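Local atomic coordinates of metallo-beta-lactamase (Pseudomonas stutzeri, PDB entry 4ZEJ), a protein that probably hydrolyses beta-lactam antibiotics to substituted beta-amino acids with the help of zinc ions, a reaction that underlies antibiotic resistance. Residues Val11-Ile15 with Leu147-Ile152; His18-Val24 with Ile45-Trp50. All coordinates share one frame. Residue numbers count along the deposited sequence, not the author numbering.

Contact 1 takes in the turn between the neighbouring antiparallel strands 7-12 and 15-24, and contact 2 takes in residues 18-24 of the latter, in the seven-stranded sheet of the metallo-beta-lactamase fold; their centres lie about 20 Å apart and they serve different parts of it. Contact 1 joins its turn to a hairpin turn of the five-stranded sheet, away from the zinc site. Contact 2 begins three residues further along the chain and packs strand 15-24 against the segment leaving strand 42-46. Its far end lies beside the metal centre: the side chain of Trp50 comes within about 6 Å of a bound zinc and about 4 Å of the side chains of the zinc ligands Asp80 and His199.

Contact 1: residues Val11-Ile15 with Leu147-Ile152; sequences VKENI and LPKSKI
Two hairpin turns, one from each beta-sheet, meet here mainly through side chains at the edge of the sheet-to-sheet interface. Residues 11-15 link strands 7-12 and 15-24 through a type II turn from Lys12 to Ile15, with Glu13 at phi/psi -46/127° and Asn14 at 72/5°. Ile15 N donates a hydrogen bond to Lys12 O (3.0 Å) and Val11 N one to Ile15 O (2.8 Å); Val11 and Lys12 together face Ile15 in a classic beta bulge. Residues 147-152 connect strands 144-147 and 152-156: residues 148-150 have helical angles, and Lys151, with left-handed angles (59/37°), and Ile152 both face Leu147, a G1 beta bulge; Leu147 N donates to Ile152 O (2.9 Å) and Lys151 N more weakly to Leu147 O (2.8 Å). The nearest CA atoms, those of Ile15 and Ser150, are 8.0 Å apart, so side chains bridge the gap. The two turns close one edge of the alpha-beta/beta-alpha sandwich of the metallo-beta-lactamase superfamily, where its two sheets pack together. Ile15 (mm) sets its CD1 3.8 Å from Leu147 CD1 and 3.6 Å from Ser150 OG, and its CG2 3.7 Å from Ile152 CD1. Ile194 of strand 194-197 extends this apolar layer beside Val11 and Ile152. Lys12 (ptmt) stretches over its outer side, CD 3.7 Å from Ile152 CD1, and donates from NZ to Ser150 O at 2.9 Å. Water 1 accepts from Lys12 NZ (3.2 Å) and donates to Lys149 O (3.0 Å); water 2 lies between Glu13 O (2.9 Å) and Ser150 OG (2.6 Å).

Contact 2: residues His18-Val24 with Ile45-Trp50; sequences HTSYSRV and IVDTPW
Strand residues 18-24 run extended, roughly alongside residues 45-50 (end-to-end directions 26° apart), with Ser20 and Pro49 closest at 5.7 Å between CA atoms. His18, Ser20, Ser22 and Val24 point their CA-to-CB bonds at the other segment. Ile45 starts it, its CG2 4.2 Å from His18 NE2. Beyond Val46, Asp47 takes a positive phi (67/136°) and the chain leaves the strand; its carbonyl O receives a weak hydrogen bond from His18 NE2 (2.8 Å), made at the edge of the imidazole, with His18 chi1 p. The Asp47 carboxylate makes a salt bridge to Arg81 and a hydrogen bond to Thr75. Thr48 turns its CB away and donates from OG1 to Pro49 O (2.8 Å). The Pro49 ring lies by the histidine, CD 3.9 Å from His18 CE1. Trp50 N donates to Ser20 OG (3.1 Å), and its indole (chi1 -151°, chi2 -25°) spreads along the strand: Ser22 CB makes a CH-pi contact 3.5 Å from the five-membered ring centroid, and Val24 CG2 is 3.6 Å from Trp50 CZ2. Water 3 links Ser22 OG (3.1 Å) with Trp50 O (2.8 Å). Running along strand 15-24, the segment brings Trp50 to the edge of this class B enzyme's dinuclear zinc site, beside the ligands Asp80 and His199. Helix 52-64 begins two residues after Trp50 and packs on His18, Ser20 and Pro49, while Val30 and Ser32 of strand 30-39 touch the indole.

Contact 1: residues Val11-Ile15 with Leu147-Ile152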
# COMPACT_ATOMS: atom_id res chain seq x y z
N VAL A 11 -0.04 0.20 -15.27
CA VAL A 11 -1.46 0.53 -15.04
C VAL A 11 -1.89 1.62 -16.02
O VAL A 11 -2.89 1.49 -16.73
CB VAL A 11 -1.70 1.01 -13.59
CG1 VAL A 11 -3.17 1.38 -13.37
CG2 VAL A 11 -1.26 -0.05 -12.60
N LYS A 12 -1.13 2.70 -16.03
CA LYS A 12 -1.30 3.79 -16.99
C LYS A 12 0.03 4.54 -17.08
O LYS A 12 1.00 4.14 -16.41
CB LYS A 12 -2.46 4.71 -16.58
CG LYS A 12 -2.27 5.48 -15.27
CD LYS A 12 -3.52 6.26 -14.87
CE LYS A 12 -3.85 7.40 -15.81
NZ LYS A 12 -4.99 8.23 -15.32
N GLU A 13 0.07 5.60 -17.88
CA GLU A 13 1.29 6.42 -18.01
C GLU A 13 1.86 6.72 -16.62
O GLU A 13 1.15 7.19 -15.73
CB GLU A 13 1.01 7.73 -18.75
CG GLU A 13 2.27 8.59 -18.99
CD GLU A 13 1.97 9.94 -19.61
OE1 GLU A 13 0.79 10.32 -19.69
OE2 GLU A 13 2.93 10.64 -20.02
N ASN A 14 3.14 6.40 -16.44
CA ASN A 14 3.89 6.72 -15.23
C ASN A 14 3.54 5.89 -13.98
O ASN A 14 4.10 6.15 -12.92
CB ASN A 14 3.84 8.23 -14.92
CG ASN A 14 4.62 9.06 -15.92
OD1 ASN A 14 5.68 8.65 -16.38
ND2 ASN A 14 4.11 10.24 -16.25
N ILE A 15 2.67 4.90 -14.10
CA ILE A 15 2.20 4.13 -12.94
C ILE A 15 2.32 2.64 -13.21
O ILE A 15 1.73 2.12 -14.16
CB ILE A 15 0.74 4.47 -12.55
CG1 ILE A 15 0.57 5.98 -12.31
CG2 ILE A 15 0.30 3.65 -11.33
CD1 ILE A 15 1.30 6.56 -11.12
N LEU A 147 -2.83 9.96 -5.79
CA LEU A 147 -1.93 10.43 -6.83
C LEU A 147 -2.73 11.43 -7.67
O LEU A 147 -3.38 11.05 -8.64
CB LEU A 147 -1.43 9.24 -7.66
CG LEU A 147 -0.78 8.13 -6.82
CD1 LEU A 147 -0.36 6.97 -7.70
CD2 LEU A 147 0.41 8.63 -6.02
N PRO A 148 -2.70 12.72 -7.27
CA PRO A 148 -3.57 13.71 -7.94
C PRO A 148 -3.36 13.85 -9.45
O PRO A 148 -4.32 14.12 -10.16
CB PRO A 148 -3.24 15.03 -7.22
CG PRO A 148 -2.03 14.78 -6.40
CD PRO A 148 -1.99 13.31 -6.13
N LYS A 149 -2.12 13.66 -9.91
CA LYS A 149 -1.80 13.75 -11.34
C LYS A 149 -2.41 12.60 -12.15
O LYS A 149 -2.79 12.80 -13.30
CB LYS A 149 -0.28 13.79 -11.55
CG LYS A 149 0.39 15.00 -10.92
CD LYS A 149 1.90 15.00 -11.12
CE LYS A 149 2.31 15.42 -12.51
NZ LYS A 149 3.69 15.98 -12.50
N SER A 150 -2.50 11.42 -11.53
CA SER A 150 -3.00 10.21 -12.19
C SER A 150 -4.46 9.88 -11.87
O SER A 150 -5.05 9.03 -12.54
CB SER A 150 -2.13 9.02 -11.78
OG SER A 150 -0.78 9.29 -12.07
N LYS A 151 -5.03 10.54 -10.86
CA LYS A 151 -6.39 10.25 -10.39
C LYS A 151 -6.52 8.79 -9.93
O LYS A 151 -7.56 8.15 -10.13
CB LYS A 151 -7.44 10.58 -11.46
CG LYS A 151 -7.27 11.93 -12.15
CD LYS A 151 -7.40 13.08 -11.17
CE LYS A 151 -7.13 14.42 -11.83
NZ LYS A 151 -6.77 15.44 -10.80
N ILE A 152 -5.46 8.30 -9.30
CA ILE A 152 -5.42 6.96 -8.73
C ILE A 152 -5.42 7.09 -7.22
O ILE A 152 -4.64 7.86 -6.65
CB ILE A 152 -4.17 6.18 -9.19
CG1 ILE A 152 -4.25 5.87 -10.69
CG2 ILE A 152 -3.96 4.91 -8.34
CD1 ILE A 152 -2.96 5.35 -11.28
O HOH W 1 -4.56 11.39 -15.34
O HOH W 2 -0.56 9.28 -14.71

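Contact 2: residues His18-Val24 with Ile45-Trp50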
# COMPACT_ATOMS: atom_id res chain seq x y z
N HIS A 18 3.29 -3.50 -8.96
CA HIS A 18 4.13 -4.64 -8.65
C HIS A 18 3.34 -5.66 -7.84
O HIS A 18 2.60 -5.31 -6.93
CB HIS A 18 5.48 -4.25 -8.02
CG HIS A 18 5.41 -3.62 -6.66
ND1 HIS A 18 5.26 -4.35 -5.50
CD2 HIS A 18 5.63 -2.34 -6.27
CE1 HIS A 18 5.32 -3.54 -4.46
NE2 HIS A 18 5.55 -2.32 -4.89
N THR A 19 3.46 -6.92 -8.25
CA THR A 19 2.76 -8.03 -7.62
C THR A 19 3.80 -9.01 -7.12
O THR A 19 4.66 -9.45 -7.89
CB THR A 19 1.80 -8.74 -8.61
OG1 THR A 19 0.90 -7.79 -9.17
CG2 THR A 19 1.00 -9.83 -7.89
N SER A 20 3.71 -9.34 -5.84
CA SER A 20 4.56 -10.35 -5.23
C SER A 20 3.72 -11.23 -4.34
O SER A 20 2.53 -10.94 -4.10
CB SER A 20 5.72 -9.71 -4.45
OG SER A 20 5.25 -8.89 -3.40
N TYR A 21 4.34 -12.31 -3.85
CA TYR A 21 3.61 -13.32 -3.11
C TYR A 21 4.29 -13.81 -1.84
O TYR A 21 5.52 -13.72 -1.69
CB TYR A 21 3.41 -14.55 -3.99
CG TYR A 21 2.69 -14.39 -5.31
CD1 TYR A 21 1.37 -14.79 -5.44
CD2 TYR A 21 3.35 -13.93 -6.46
CE1 TYR A 21 0.70 -14.74 -6.66
CE2 TYR A 21 2.69 -13.84 -7.68
CZ TYR A 21 1.36 -14.26 -7.77
OH TYR A 21 0.71 -14.24 -8.97
N SER A 22 3.48 -14.37 -0.94
CA SER A 22 4.00 -15.16 0.18
C SER A 22 3.04 -16.29 0.48
O SER A 22 1.85 -16.19 0.20
CB SER A 22 4.19 -14.29 1.42
OG SER A 22 4.79 -15.02 2.47
N ARG A 23 3.57 -17.39 1.02
CA ARG A 23 2.72 -18.45 1.55
C ARG A 23 2.45 -18.14 3.01
O ARG A 23 3.38 -18.08 3.80
CB ARG A 23 3.39 -19.81 1.37
CG ARG A 23 3.38 -20.27 -0.09
CD ARG A 23 4.10 -21.58 -0.24
NE ARG A 23 4.16 -22.08 -1.61
CZ ARG A 23 3.31 -22.95 -2.17
NH1 ARG A 23 2.24 -23.40 -1.50
NH2 ARG A 23 3.53 -23.37 -3.41
N VAL A 24 1.17 -17.93 3.36
CA VAL A 24 0.74 -17.54 4.70
C VAL A 24 -0.08 -18.67 5.31
O VAL A 24 -0.98 -19.21 4.66
CB VAL A 24 -0.13 -16.26 4.66
CG1 VAL A 24 -0.58 -15.85 6.07
CG2 VAL A 24 0.61 -15.13 3.96
N ILE A 45 8.36 4.22 -4.51
CA ILE A 45 7.71 2.93 -4.27
C ILE A 45 6.58 3.11 -3.26
O ILE A 45 6.79 3.69 -2.20
CB ILE A 45 8.75 1.89 -3.76
CG1 ILE A 45 9.77 1.56 -4.86
CG2 ILE A 45 8.06 0.61 -3.29
CD1 ILE A 45 11.04 0.89 -4.38
N VAL A 46 5.38 2.61 -3.57
CA VAL A 46 4.26 2.58 -2.64
C VAL A 46 4.08 1.11 -2.22
O VAL A 46 3.62 0.28 -3.02
CB VAL A 46 2.94 3.15 -3.24
CG1 VAL A 46 1.82 3.13 -2.20
CG2 VAL A 46 3.16 4.58 -3.75
N ASP A 47 4.47 0.83 -0.98
CA ASP A 47 4.56 -0.50 -0.38
C ASP A 47 5.63 -1.41 -0.99
O ASP A 47 5.80 -1.48 -2.19
CB ASP A 47 3.20 -1.19 -0.34
CG ASP A 47 2.25 -0.54 0.65
OD1 ASP A 47 2.72 -0.08 1.72
OD2 ASP A 47 1.03 -0.55 0.40
N THR A 48 6.36 -2.10 -0.12
CA THR A 48 7.42 -2.97 -0.58
C THR A 48 6.83 -4.29 -1.04
O THR A 48 5.72 -4.66 -0.63
CB THR A 48 8.49 -3.25 0.50
OG1 THR A 48 7.99 -4.15 1.49
CG2 THR A 48 8.97 -1.96 1.15
N PRO A 49 7.58 -5.02 -1.88
CA PRO A 49 7.27 -6.43 -2.07
C PRO A 49 7.37 -7.20 -0.77
O PRO A 49 7.88 -6.70 0.23
CB PRO A 49 8.33 -6.88 -3.08
CG PRO A 49 8.67 -5.65 -3.83
CD PRO A 49 8.66 -4.58 -2.78
N TRP A 50 6.91 -8.44 -0.80
CA TRP A 50 6.74 -9.25 0.39
C TRP A 50 7.98 -10.06 0.75
O TRP A 50 7.90 -10.95 1.58
CB TRP A 50 5.53 -10.17 0.19
CG TRP A 50 4.77 -10.58 1.42
CD1 TRP A 50 5.23 -10.67 2.72
CD2 TRP A 50 3.42 -11.02 1.45
NE1 TRP A 50 4.22 -11.12 3.54
CE2 TRP A 50 3.11 -11.35 2.79
CE3 TRP A 50 2.43 -11.18 0.46
CZ2 TRP A 50 1.86 -11.82 3.17
CZ3 TRP A 50 1.20 -11.65 0.84
CH2 TRP A 50 0.91 -11.96 2.18
O HOH W 3 7.52 -13.68 1.76